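PDB 3I3V: probable secreted solute-binding lipoprotein from Streptomyces coelicolor, which probably binds a solute outside the cell and delivers it to a membrane transporter. Local coordinates for residues L178-Q183 and S352-P357; T184-D189 and R203-G208; R318-S323 and A333-F338. All blocks are in the same frame, centred on the assembly; numbering follows the deposited sequence.

Contact 1 of 3, residues L178-Q183 and S352-P357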
ATOM      1  N   LEU C 178      23.353 -33.761 -55.737  1.00 30.24           N
ATOM      2  CA  LEU C 178      23.976 -35.076 -55.558  1.00 31.40           C
ATOM      3  C   LEU C 178      24.350 -35.260 -54.094  1.00 31.08           C
ATOM      4  O   LEU C 178      24.149 -36.327 -53.512  1.00 32.13           O
ATOM      5  CB  LEU C 178      25.257 -35.193 -56.399  1.00 31.30           C
ATOM      6  CG  LEU C 178      25.841 -36.569 -56.781  1.00 35.11           C
ATOM      7  CD1 LEU C 178      27.341 -36.501 -56.615  1.00 33.62           C
ATOM      8  CD2 LEU C 178      25.265 -37.711 -55.944  1.00 32.96           C
ATOM      9  N   ALA C 179      24.905 -34.209 -53.504  1.00 29.90           N
ATOM     10  CA  ALA C 179      25.318 -34.242 -52.108  1.00 30.13           C
ATOM     11  C   ALA C 179      24.112 -34.348 -51.188  1.00 29.84           C
ATOM     12  O   ALA C 179      24.186 -34.957 -50.127  1.00 32.97           O
ATOM     13  CB  ALA C 179      26.138 -32.989 -51.770  1.00 27.03           C
ATOM     14  N   GLN C 180      22.995 -33.754 -51.591  1.00 30.36           N
ATOM     15  CA  GLN C 180      21.783 -33.818 -50.781  1.00 28.50           C
ATOM     16  C   GLN C 180      21.199 -35.236 -50.820  1.00 29.77           C
ATOM     17  O   GLN C 180      20.806 -35.794 -49.791  1.00 27.45           O
ATOM     18  CB  GLN C 180      20.751 -32.803 -51.292  1.00 29.02           C
ATOM     19  CG  GLN C 180      19.316 -33.176 -50.954  1.00 26.04           C
ATOM     20  CD  GLN C 180      18.334 -32.056 -51.202  1.00 26.59           C
ATOM     21  OE1 GLN C 180      18.640 -31.071 -51.885  1.00 25.84           O
ATOM     22  NE2 GLN C 180      17.132 -32.208 -50.657  1.00 23.50           N
ATOM     23  N   ILE C 181      21.147 -35.816 -52.017  1.00 31.41           N
ATOM     24  CA  ILE C 181      20.617 -37.165 -52.178  1.00 31.51           C
ATOM     25  C   ILE C 181      21.522 -38.141 -51.422  1.00 33.60           C
ATOM     26  O   ILE C 181      21.033 -38.997 -50.682  1.00 34.37           O
ATOM     27  CB  ILE C 181      20.507 -37.544 -53.686  1.00 29.32           C
ATOM     28  CG1 ILE C 181      19.576 -36.538 -54.393  1.00 29.83           C
ATOM     29  CG2 ILE C 181      19.941 -38.956 -53.844  1.00 28.68           C
ATOM     30  CD1 ILE C 181      19.512 -36.651 -55.907  1.00 22.73           C
ATOM     31  N   ILE C 182      22.837 -38.011 -51.581  1.00 32.94           N
ATOM     32  CA  ILE C 182      23.745 -38.900 -50.861  1.00 33.71           C
ATOM     33  C   ILE C 182      23.481 -38.751 -49.358  1.00 35.11           C
ATOM     34  O   ILE C 182      23.650 -39.689 -48.589  1.00 36.46           O
ATOM     35  CB  ILE C 182      25.244 -38.570 -51.164  1.00 33.61           C
ATOM     36  CG1 ILE C 182      25.613 -39.059 -52.568  1.00 31.65           C
ATOM     37  CG2 ILE C 182      26.164 -39.199 -50.099  1.00 34.44           C
ATOM     38  CD1 ILE C 182      27.034 -38.736 -52.969  1.00 33.59           C
ATOM     39  N   GLN C 183      23.044 -37.571 -48.943  1.00 36.13           N
ATOM     40  CA  GLN C 183      22.775 -37.337 -47.529  1.00 35.85           C
ATOM     41  C   GLN C 183      21.487 -37.977 -47.046  1.00 36.70           C
ATOM     42  O   GLN C 183      21.053 -37.730 -45.923  1.00 36.39           O
ATOM     43  CB  GLN C 183      22.746 -35.838 -47.222  1.00 33.13           C
ATOM     44  CG  GLN C 183      24.125 -35.225 -47.029  1.00 32.88           C
ATOM     45  CD  GLN C 183      24.063 -33.722 -46.853  1.00 30.86           C
ATOM     46  OE1 GLN C 183      24.127 -32.971 -47.825  1.00 30.49           O
ATOM     47  NE2 GLN C 183      23.922 -33.275 -45.608  1.00 29.37           N
ATOM     48  N   SER C 352      12.837 -32.716 -43.742  1.00 49.64           N
ATOM     49  CA  SER C 352      14.059 -32.778 -42.939  1.00 48.56           C
ATOM     50  C   SER C 352      15.232 -31.992 -43.522  1.00 47.97           C
ATOM     51  O   SER C 352      15.475 -32.011 -44.728  1.00 47.07           O
ATOM     52  CB  SER C 352      14.484 -34.234 -42.739  1.00 48.52           C
ATOM     53  OG  SER C 352      13.491 -34.954 -42.029  1.00 49.21           O
ATOM     54  N   GLN C 353      15.965 -31.315 -42.643  1.00 46.71           N
ATOM     55  CA  GLN C 353      17.117 -30.510 -43.042  1.00 44.75           C
ATOM     56  C   GLN C 353      18.358 -31.334 -43.303  1.00 42.86           C
ATOM     57  O   GLN C 353      18.697 -32.210 -42.508  1.00 43.38           O
ATOM     58  CB  GLN C 353      17.511 -29.519 -41.944  1.00 46.33           C
ATOM     59  CG  GLN C 353      16.553 -28.411 -41.613  1.00 46.40           C
ATOM     60  CD  GLN C 353      17.121 -27.508 -40.534  1.00 47.41           C
ATOM     61  OE1 GLN C 353      18.223 -26.967 -40.677  1.00 48.59           O
ATOM     62  NE2 GLN C 353      16.377 -27.342 -39.447  1.00 47.73           N
ATOM     63  N   VAL C 354      19.038 -31.045 -44.407  1.00 39.58           N
ATOM     64  CA  VAL C 354      20.306 -31.696 -44.700  1.00 38.59           C
ATOM     65  C   VAL C 354      21.303 -30.556 -44.871  1.00 37.76           C
ATOM     66  O   VAL C 354      20.918 -29.392 -44.967  1.00 35.39           O
ATOM     67  CB  VAL C 354      20.266 -32.591 -45.955  1.00 38.49           C
ATOM     68  CG1 VAL C 354      19.326 -33.755 -45.704  1.00 37.94           C
ATOM     69  CG2 VAL C 354      19.848 -31.789 -47.175  1.00 39.34           C
ATOM     70  N   LEU C 355      22.582 -30.874 -44.923  1.00 36.75           N
ATOM     71  CA  LEU C 355      23.562 -29.817 -44.998  1.00 37.61           C
ATOM     72  C   LEU C 355      24.066 -29.339 -46.360  1.00 37.91           C
ATOM     73  O   LEU C 355      23.998 -30.055 -47.367  1.00 36.46           O
ATOM     74  CB  LEU C 355      24.722 -30.202 -44.068  1.00 39.40           C
ATOM     75  CG  LEU C 355      26.198 -30.199 -44.427  1.00 41.65           C
ATOM     76  CD1 LEU C 355      26.982 -30.581 -43.184  1.00 42.53           C
ATOM     77  CD2 LEU C 355      26.478 -31.193 -45.542  1.00 42.95           C
ATOM     78  N   LEU C 356      24.521 -28.085 -46.374  1.00 36.66           N
ATOM     79  CA  LEU C 356      25.097 -27.456 -47.556  1.00 35.79           C
ATOM     80  C   LEU C 356      26.609 -27.652 -47.384  1.00 36.30           C
ATOM     81  O   LEU C 356      27.223 -27.045 -46.515  1.00 37.35           O
ATOM     82  CB  LEU C 356      24.773 -25.962 -47.596  1.00 33.32           C
ATOM     83  CG  LEU C 356      25.508 -25.240 -48.739  1.00 34.07           C
ATOM     84  CD1 LEU C 356      25.058 -25.827 -50.056  1.00 30.20           C
ATOM     85  CD2 LEU C 356      25.242 -23.740 -48.705  1.00 33.32           C
ATOM     86  N   PRO C 357      27.225 -28.494 -48.223  1.00 36.08           N
ATOM     87  CA  PRO C 357      28.661 -28.799 -48.172  1.00 36.21           C
ATOM     88  C   PRO C 357      29.666 -27.645 -48.265  1.00 35.87           C
ATOM     89  O   PRO C 357      30.738 -27.709 -47.671  1.00 36.07           O
ATOM     90  CB  PRO C 357      28.840 -29.796 -49.318  1.00 35.31           C
ATOM     91  CG  PRO C 357      27.471 -30.415 -49.463  1.00 36.32           C
ATOM     92  CD  PRO C 357      26.585 -29.215 -49.333  1.00 34.37           C
TER
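With CG anti to its carbonyl carbon (chi1 -82°) and the chain extended beyond, Gln183 reaches out just past the helix and brings its amide up to the backbone of Leu355. Gln180, one turn earlier, sets out differently: CG is anti to the backbone N (chi1 155°), and the extended chain ends in a hydrogen bond between NE2 and Thr280 OG1. Val354 holds CG2 in the crowded position between its own N and carbonyl carbon, and this methyl meets Gln180 CG at 4.1 Å, the two side chains crossing at about a right angle. The larger share of Val354's contact is with Gln183, whose amide group lies against Val354 CB.

Gln183 gives up more surface here than any other residue. Its amide carbon CD lies 3.7 Å from Leu355 CD2, and the leucine crosses it nearly perpendicularly. The amide is probably turned over in the model, because NE2 stands 2.8 Å from Leu355 N and OE1 3.0 Å from Leu355 O; turned back, it may bond to both backbone groups of Leu355. Beyond it the contact becomes purely apolar, with Ala179 CB 3.7 Å from Pro357 CG.

All six touching residues are buried, where a helix end meets a strand and its continuation in a solute-binding-protein fold. Strand 352-354 runs parallel to strand 280-284, whose Ile282 touches Gln180. Helix 188-197 packs Tyr195 on Ala179 and Ala191 on Gln183 and Leu355, while helix 203-217 covers Leu178 and Ile181 with Phe212.

Contact 2 of 3, residues T184-D189 and R203-G208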
ATOM      1  N   THR C 184      20.866 -38.790 -47.890  1.00 36.55           N
ATOM      2  CA  THR C 184      19.644 -39.461 -47.480  1.00 38.44           C
ATOM      3  C   THR C 184      19.996 -40.392 -46.318  1.00 40.05           C
ATOM      4  O   THR C 184      19.167 -40.654 -45.448  1.00 39.38           O
ATOM      5  CB  THR C 184      19.052 -40.297 -48.633  1.00 38.77           C
ATOM      6  OG1 THR C 184      18.731 -39.437 -49.737  1.00 38.86           O
ATOM      7  CG2 THR C 184      17.781 -41.025 -48.170  1.00 38.78           C
ATOM      8  N   PHE C 185      21.242 -40.866 -46.308  1.00 40.94           N
ATOM      9  CA  PHE C 185      21.740 -41.785 -45.286  1.00 42.46           C
ATOM     10  C   PHE C 185      22.892 -41.213 -44.457  1.00 43.20           C
ATOM     11  O   PHE C 185      23.785 -41.946 -44.040  1.00 44.93           O
ATOM     12  CB  PHE C 185      22.214 -43.080 -45.947  1.00 41.79           C
ATOM     13  CG  PHE C 185      21.139 -43.803 -46.717  1.00 44.11           C
ATOM     14  CD1 PHE C 185      20.156 -44.537 -46.053  1.00 44.25           C
ATOM     15  CD2 PHE C 185      21.117 -43.762 -48.107  1.00 43.14           C
ATOM     16  CE1 PHE C 185      19.168 -45.219 -46.769  1.00 44.31           C
ATOM     17  CE2 PHE C 185      20.136 -44.436 -48.827  1.00 42.43           C
ATOM     18  CZ  PHE C 185      19.160 -45.168 -48.158  1.00 42.57           C
ATOM     19  N   LEU C 186      22.871 -39.910 -44.212  1.00 43.38           N
ATOM     20  CA  LEU C 186      23.927 -39.269 -43.440  1.00 42.92           C
ATOM     21  C   LEU C 186      23.366 -38.183 -42.529  1.00 44.49           C
ATOM     22  O   LEU C 186      22.615 -37.314 -42.978  1.00 43.74           O
ATOM     23  CB  LEU C 186      24.966 -38.651 -44.386  1.00 41.90           C
ATOM     24  CG  LEU C 186      25.900 -39.584 -45.165  1.00 39.79           C
ATOM     25  CD1 LEU C 186      26.585 -38.834 -46.285  1.00 39.31           C
ATOM     26  CD2 LEU C 186      26.922 -40.161 -44.224  1.00 37.88           C
ATOM     27  N   SER C 187      23.719 -38.235 -41.246  1.00 44.67           N
ATOM     28  CA  SER C 187      23.253 -37.224 -40.311  1.00 44.87           C
ATOM     29  C   SER C 187      24.087 -35.978 -40.563  1.00 46.67           C
ATOM     30  O   SER C 187      25.040 -36.011 -41.338  1.00 46.00           O
ATOM     31  CB  SER C 187      23.451 -37.684 -38.872  1.00 44.52           C
ATOM     32  OG  SER C 187      24.828 -37.844 -38.584  1.00 44.95           O
ATOM     33  N   GLN C 188      23.741 -34.884 -39.903  1.00 49.15           N
ATOM     34  CA  GLN C 188      24.474 -33.639 -40.081  1.00 51.39           C
ATOM     35  C   GLN C 188      25.977 -33.822 -39.836  1.00 52.19           C
ATOM     36  O   GLN C 188      26.806 -33.404 -40.645  1.00 51.84           O
ATOM     37  CB  GLN C 188      23.923 -32.572 -39.132  1.00 52.71           C
ATOM     38  CG  GLN C 188      23.746 -31.214 -39.785  1.00 56.86           C
ATOM     39  CD  GLN C 188      22.510 -31.150 -40.663  1.00 57.17           C
ATOM     40  OE1 GLN C 188      22.160 -32.120 -41.335  1.00 58.56           O
ATOM     41  NE2 GLN C 188      21.846 -29.999 -40.665  1.00 58.48           N
ATOM     42  N   ASP C 189      26.319 -34.449 -38.716  1.00 53.02           N
ATOM     43  CA  ASP C 189      27.713 -34.683 -38.351  1.00 52.88           C
ATOM     44  C   ASP C 189      28.454 -35.570 -39.344  1.00 52.16           C
ATOM     45  O   ASP C 189      29.621 -35.311 -39.658  1.00 53.21           O
ATOM     46  CB  ASP C 189      27.787 -35.299 -36.954  1.00 55.82           C
ATOM     47  CG  ASP C 189      27.668 -34.259 -35.854  1.00 59.08           C
ATOM     48  OD1 ASP C 189      26.772 -33.391 -35.939  1.00 60.41           O
ATOM     49  OD2 ASP C 189      28.474 -34.311 -34.899  1.00 62.42           O
ATOM     50  N   ARG C 203      29.646 -46.160 -44.587  1.00 46.45           N
ATOM     51  CA  ARG C 203      28.403 -46.815 -44.981  1.00 48.30           C
ATOM     52  C   ARG C 203      27.278 -45.891 -45.436  1.00 46.86           C
ATOM     53  O   ARG C 203      26.553 -46.216 -46.371  1.00 47.50           O
ATOM     54  CB  ARG C 203      27.918 -47.728 -43.849  1.00 50.91           C
ATOM     55  CG  ARG C 203      28.732 -49.027 -43.698  1.00 57.32           C
ATOM     56  CD  ARG C 203      30.245 -48.764 -43.575  1.00 61.11           C
ATOM     57  NE  ARG C 203      30.542 -47.769 -42.545  1.00 64.58           N
ATOM     58  CZ  ARG C 203      31.752 -47.283 -42.283  1.00 65.45           C
ATOM     59  NH1 ARG C 203      32.809 -47.696 -42.976  1.00 66.50           N
ATOM     60  NH2 ARG C 203      31.903 -46.374 -41.326  1.00 66.12           N
ATOM     61  N   GLY C 204      27.140 -44.743 -44.783  1.00 46.39           N
ATOM     62  CA  GLY C 204      26.096 -43.801 -45.146  1.00 44.65           C
ATOM     63  C   GLY C 204      26.265 -43.236 -46.545  1.00 45.16           C
ATOM     64  O   GLY C 204      25.294 -43.136 -47.299  1.00 45.58           O
ATOM     65  N   ALA C 205      27.490 -42.856 -46.896  1.00 44.16           N
ATOM     66  CA  ALA C 205      27.768 -42.314 -48.222  1.00 43.94           C
ATOM     67  C   ALA C 205      27.649 -43.403 -49.285  1.00 44.29           C
ATOM     68  O   ALA C 205      27.270 -43.138 -50.422  1.00 42.53           O
ATOM     69  CB  ALA C 205      29.165 -41.712 -48.259  1.00 43.49           C
ATOM     70  N   ARG C 206      27.984 -44.631 -48.902  1.00 46.31           N
ATOM     71  CA  ARG C 206      27.926 -45.764 -49.818  1.00 48.11           C
ATOM     72  C   ARG C 206      26.465 -46.024 -50.170  1.00 46.23           C
ATOM     73  O   ARG C 206      26.110 -46.181 -51.336  1.00 45.10           O
ATOM     74  CB  ARG C 206      28.557 -46.995 -49.154  1.00 51.90           C
ATOM     75  CG  ARG C 206      28.938 -48.128 -50.103  1.00 57.74           C
ATOM     76  CD  ARG C 206      27.925 -49.267 -50.074  1.00 62.41           C
ATOM     77  NE  ARG C 206      28.586 -50.567 -50.200  1.00 67.25           N
ATOM     78  CZ  ARG C 206      27.965 -51.743 -50.144  1.00 69.73           C
ATOM     79  NH1 ARG C 206      26.648 -51.801 -49.966  1.00 69.39           N
ATOM     80  NH2 ARG C 206      28.666 -52.870 -50.254  1.00 69.81           N
ATOM     81  N   LEU C 207      25.621 -46.046 -49.147  1.00 45.46           N
ATOM     82  CA  LEU C 207      24.195 -46.268 -49.338  1.00 45.80           C
ATOM     83  C   LEU C 207      23.596 -45.152 -50.199  1.00 44.63           C
ATOM     84  O   LEU C 207      22.890 -45.421 -51.179  1.00 44.18           O
ATOM     85  CB  LEU C 207      23.490 -46.333 -47.978  1.00 44.75           C
ATOM     86  CG  LEU C 207      23.774 -47.624 -47.193  1.00 46.88           C
ATOM     87  CD1 LEU C 207      23.171 -47.551 -45.792  1.00 45.69           C
ATOM     88  CD2 LEU C 207      23.201 -48.811 -47.962  1.00 45.87           C
ATOM     89  N   GLY C 208      23.899 -43.906 -49.833  1.00 42.74           N
ATOM     90  CA  GLY C 208      23.396 -42.753 -50.564  1.00 39.59           C
ATOM     91  C   GLY C 208      23.797 -42.756 -52.026  1.00 37.26           C
ATOM     92  O   GLY C 208      23.014 -42.363 -52.895  1.00 34.63           O
TER
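Backbone meets backbone where this contact is tightest: Phe185 O sits 3.2 Å from Gly204 CA, in the first turn of helix 203-217. A CB on Gly204 would clash with that oxygen and with Leu186 CD2, so the missing side chain is what permits the close approach. Leu186, with CG anti to its carbonyl carbon (chi1 -72°), sends CD2 over the same turn, 3.8 Å from Ala205 N. Its other methyl packs more loosely, though still in the buried part, with Leu186 CD1 4.3 Å from Ala205 CB. No hydrogen bond joins the two segments; close packing and a CH-pi contact do the work.

The Phe185 ring extends the tight zone along the helix. Chi1 of -60° sets CG beside its own backbone N, and the ring is sandwiched. Leu207 CB lies over one face as a CH-pi contact, 3.9 Å from the ring centroid, 26° off the normal and offset toward the rim. Thr184 CG2, from the ring's own segment, stands over the centre of the opposite face. Gly208 CA comes up in plane at the edge, 3.5 Å from Phe185 CD2.

Toward solvent the packing loosens. Leu207 is exposed although its CB does the touching, and the side chain of Arg206 points away from the loop, where it forms a salt bridge with Glu210.

The connection between two helices is thus folded back onto the start of a third. Ser187 N-caps helix 188-197, and its N bonds to Glu190 in the manner of a capping box. Tyr211, a turn further along helix 203-217, touches Thr184 and Phe185; Ala274 lies against Thr184 and Ala271 against Phe185, and Ala275 bonds to the backbone of Thr184.

Contact 3 of 3, residues R318-S323 and A333-F338; sequences RFVTES and AVSTGF
The Phe338 ring meets the helix with its rim. Two backbone oxygens of helix 313-323 lie near the ring plane at that edge: Thr321 O is 3.3 Å from Phe338 CE1, and Glu322 O is 3.5 Å from Phe338 CZ. The slightly positive C-H rim probably suits these carbonyl oxygens, a weakly polar fit. CG beside the backbone N (chi1 -46°) aims the ring this way. An alanine here would lose the whole rim contact and would probably loosen the loop's hold on these carbonyls.

One hydrogen bond crosses the contact, from Ser335 OG to Val320 O at 2.7 Å. The hydroxyl comes from above the carbonyl plane, 39° out of it. Beside it, Val320 CG1, anti to the backbone N, nestles against the loop, 3.8 Å from Ala333 CB and 3.6 Å from Ser335 N. Ser335 centres an inverse gamma turn, closed by Thr336 N to Val334 O, and begins a type I beta turn that ends at Phe338; the beta turn carries the chain from the serine to the ring.

The contact thus fastens a loop to the helix preceding it. Helix 339-345, which follows, adds Gln345, bonded to Ser335 N, and Val341. Met327 of strand 326-327 touches Val320, and Thr25 of helix 23-36 touches Glu322 and Ser323.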
ATOM      1  N   ARG C 318      10.987  -6.963 -42.980  1.00 34.09           N
ATOM      2  CA  ARG C 318      11.105  -6.288 -44.272  1.00 34.87           C
ATOM      3  C   ARG C 318      11.989  -7.118 -45.202  1.00 33.54           C
ATOM      4  O   ARG C 318      11.684  -7.275 -46.387  1.00 33.20           O
ATOM      5  CB  ARG C 318      11.699  -4.881 -44.121  1.00 38.27           C
ATOM      6  CG  ARG C 318      10.736  -3.843 -43.556  1.00 42.56           C
ATOM      7  CD  ARG C 318      11.275  -2.422 -43.739  1.00 49.22           C
ATOM      8  NE  ARG C 318      10.214  -1.461 -44.048  1.00 54.91           N
ATOM      9  CZ  ARG C 318       9.328  -0.988 -43.169  1.00 57.27           C
ATOM     10  NH1 ARG C 318       9.361  -1.376 -41.896  1.00 57.07           N
ATOM     11  NH2 ARG C 318       8.398  -0.127 -43.571  1.00 57.45           N
ATOM     12  N   PHE C 319      13.094  -7.641 -44.670  1.00 30.14           N
ATOM     13  CA  PHE C 319      13.980  -8.460 -45.483  1.00 29.23           C
ATOM     14  C   PHE C 319      13.202  -9.646 -46.022  1.00 27.43           C
ATOM     15  O   PHE C 319      13.326  -9.998 -47.191  1.00 27.12           O
ATOM     16  CB  PHE C 319      15.189  -8.936 -44.669  1.00 28.31           C
ATOM     17  CG  PHE C 319      16.296  -7.929 -44.616  1.00 28.60           C
ATOM     18  CD1 PHE C 319      17.106  -7.716 -45.732  1.00 25.15           C
ATOM     19  CD2 PHE C 319      16.481  -7.135 -43.485  1.00 26.43           C
ATOM     20  CE1 PHE C 319      18.078  -6.727 -45.724  1.00 25.00           C
ATOM     21  CE2 PHE C 319      17.451  -6.140 -43.466  1.00 26.01           C
ATOM     22  CZ  PHE C 319      18.251  -5.931 -44.586  1.00 25.40           C
ATOM     23  N   VAL C 320      12.383 -10.235 -45.162  1.00 27.14           N
ATOM     24  CA  VAL C 320      11.550 -11.378 -45.522  1.00 28.28           C
ATOM     25  C   VAL C 320      10.456 -11.011 -46.534  1.00 29.21           C
ATOM     26  O   VAL C 320      10.365 -11.602 -47.602  1.00 29.47           O
ATOM     27  CB  VAL C 320      10.868 -11.953 -44.270  1.00 26.88           C
ATOM     28  CG1 VAL C 320       9.886 -13.047 -44.661  1.00 29.04           C
ATOM     29  CG2 VAL C 320      11.919 -12.492 -43.310  1.00 26.97           C
ATOM     30  N   THR C 321       9.653 -10.014 -46.179  1.00 28.79           N
ATOM     31  CA  THR C 321       8.528  -9.547 -46.984  1.00 29.58           C
ATOM     32  C   THR C 321       8.861  -8.782 -48.256  1.00 29.48           C
ATOM     33  O   THR C 321       8.342  -9.096 -49.321  1.00 27.90           O
ATOM     34  CB  THR C 321       7.589  -8.665 -46.124  1.00 29.93           C
ATOM     35  OG1 THR C 321       6.959  -9.478 -45.122  1.00 32.33           O
ATOM     36  CG2 THR C 321       6.522  -8.014 -46.976  1.00 34.04           C
ATOM     37  N   GLU C 322       9.717  -7.774 -48.138  1.00 28.64           N
ATOM     38  CA  GLU C 322      10.091  -6.944 -49.276  1.00 30.88           C
ATOM     39  C   GLU C 322      11.206  -7.510 -50.159  1.00 31.43           C
ATOM     40  O   GLU C 322      11.248  -7.243 -51.361  1.00 30.93           O
ATOM     41  CB  GLU C 322      10.481  -5.544 -48.774  1.00 32.79           C
ATOM     42  CG  GLU C 322       9.442  -4.935 -47.834  1.00 36.75           C
ATOM     43  CD  GLU C 322       9.794  -3.532 -47.384  1.00 39.91           C
ATOM     44  OE1 GLU C 322       9.082  -2.988 -46.509  1.00 41.82           O
ATOM     45  OE2 GLU C 322      10.777  -2.968 -47.903  1.00 42.74           O
ATOM     46  N   SER C 323      12.104  -8.296 -49.578  1.00 32.58           N
ATOM     47  CA  SER C 323      13.193  -8.862 -50.358  1.00 33.92           C
ATOM     48  C   SER C 323      13.062 -10.364 -50.606  1.00 34.36           C
ATOM     49  O   SER C 323      13.735 -10.910 -51.478  1.00 34.43           O
ATOM     50  CB  SER C 323      14.527  -8.574 -49.671  1.00 35.29           C
ATOM     51  OG  SER C 323      15.613  -8.903 -50.519  1.00 37.87           O
ATOM     52  N   ALA C 333       7.119 -13.505 -39.984  1.00 35.39           N
ATOM     53  CA  ALA C 333       6.927 -13.011 -41.341  1.00 32.49           C
ATOM     54  C   ALA C 333       7.135 -14.132 -42.351  1.00 32.76           C
ATOM     55  O   ALA C 333       7.873 -15.088 -42.098  1.00 31.35           O
ATOM     56  CB  ALA C 333       7.901 -11.873 -41.627  1.00 31.14           C
ATOM     57  N   VAL C 334       6.487 -13.991 -43.500  1.00 30.86           N
ATOM     58  CA  VAL C 334       6.577 -14.968 -44.563  1.00 31.09           C
ATOM     59  C   VAL C 334       6.684 -14.241 -45.890  1.00 31.48           C
ATOM     60  O   VAL C 334       5.990 -13.255 -46.118  1.00 32.83           O
ATOM     61  CB  VAL C 334       5.332 -15.866 -44.591  1.00 32.96           C
ATOM     62  CG1 VAL C 334       5.398 -16.807 -45.794  1.00 32.53           C
ATOM     63  CG2 VAL C 334       5.225 -16.653 -43.284  1.00 28.19           C
ATOM     64  N   SER C 335       7.561 -14.722 -46.760  1.00 30.98           N
ATOM     65  CA  SER C 335       7.741 -14.096 -48.061  1.00 34.74           C
ATOM     66  C   SER C 335       6.521 -14.342 -48.953  1.00 36.17           C
ATOM     67  O   SER C 335       6.560 -15.131 -49.894  1.00 37.04           O
ATOM     68  CB  SER C 335       9.012 -14.631 -48.735  1.00 36.09           C
ATOM     69  OG  SER C 335      10.175 -14.214 -48.038  1.00 34.27           O
ATOM     70  N   THR C 336       5.435 -13.652 -48.629  1.00 37.55           N
ATOM     71  CA  THR C 336       4.173 -13.739 -49.355  1.00 37.61           C
ATOM     72  C   THR C 336       4.234 -13.255 -50.807  1.00 37.16           C
ATOM     73  O   THR C 336       3.656 -13.882 -51.693  1.00 38.59           O
ATOM     74  CB  THR C 336       3.093 -12.938 -48.602  1.00 36.86           C
ATOM     75  OG1 THR C 336       2.568 -13.740 -47.540  1.00 37.83           O
ATOM     76  CG2 THR C 336       1.977 -12.521 -49.530  1.00 41.62           C
ATOM     77  N   GLY C 337       4.924 -12.142 -51.042  1.00 36.90           N
ATOM     78  CA  GLY C 337       5.028 -11.586 -52.385  1.00 35.71           C
ATOM     79  C   GLY C 337       5.867 -12.406 -53.351  1.00 35.91           C
ATOM     80  O   GLY C 337       5.965 -12.080 -54.537  1.00 37.03           O
ATOM     81  N   PHE C 338       6.506 -13.447 -52.830  1.00 35.21           N
ATOM     82  CA  PHE C 338       7.313 -14.357 -53.635  1.00 35.19           C
ATOM     83  C   PHE C 338       6.784 -15.723 -53.213  1.00 34.93           C
ATOM     84  O   PHE C 338       7.433 -16.432 -52.446  1.00 35.03           O
ATOM     85  CB  PHE C 338       8.798 -14.240 -53.273  1.00 37.19           C
ATOM     86  CG  PHE C 338       9.291 -12.823 -53.173  1.00 36.48           C
ATOM     87  CD1 PHE C 338       9.003 -12.049 -52.051  1.00 34.68           C
ATOM     88  CD2 PHE C 338      10.049 -12.263 -54.201  1.00 35.78           C
ATOM     89  CE1 PHE C 338       9.462 -10.742 -51.951  1.00 35.80           C
ATOM     90  CE2 PHE C 338      10.515 -10.959 -54.113  1.00 36.61           C
ATOM     91  CZ  PHE C 338      10.223 -10.192 -52.982  1.00 36.43           C
TER

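Contacts 1 and 2 are neighbours, their centres 9 Å apart, because helix 172-182 ends in one and the connection to helix 188-197 lies in the other. They touch directly: Leu355 CD1 is 3.8 Å from Gln188 O, and Ile182 CG2 is 4.0 Å from Ala205 CA. Contact 3 stands apart, across the centre of the chain, with its centre about 26 Å from that of contact 1 and about 34 Å from that of contact 2. Along the sequence contact 1 encloses both others, which follow one another in series. None of the three can be tied to a solute pocket from what is known of this protein.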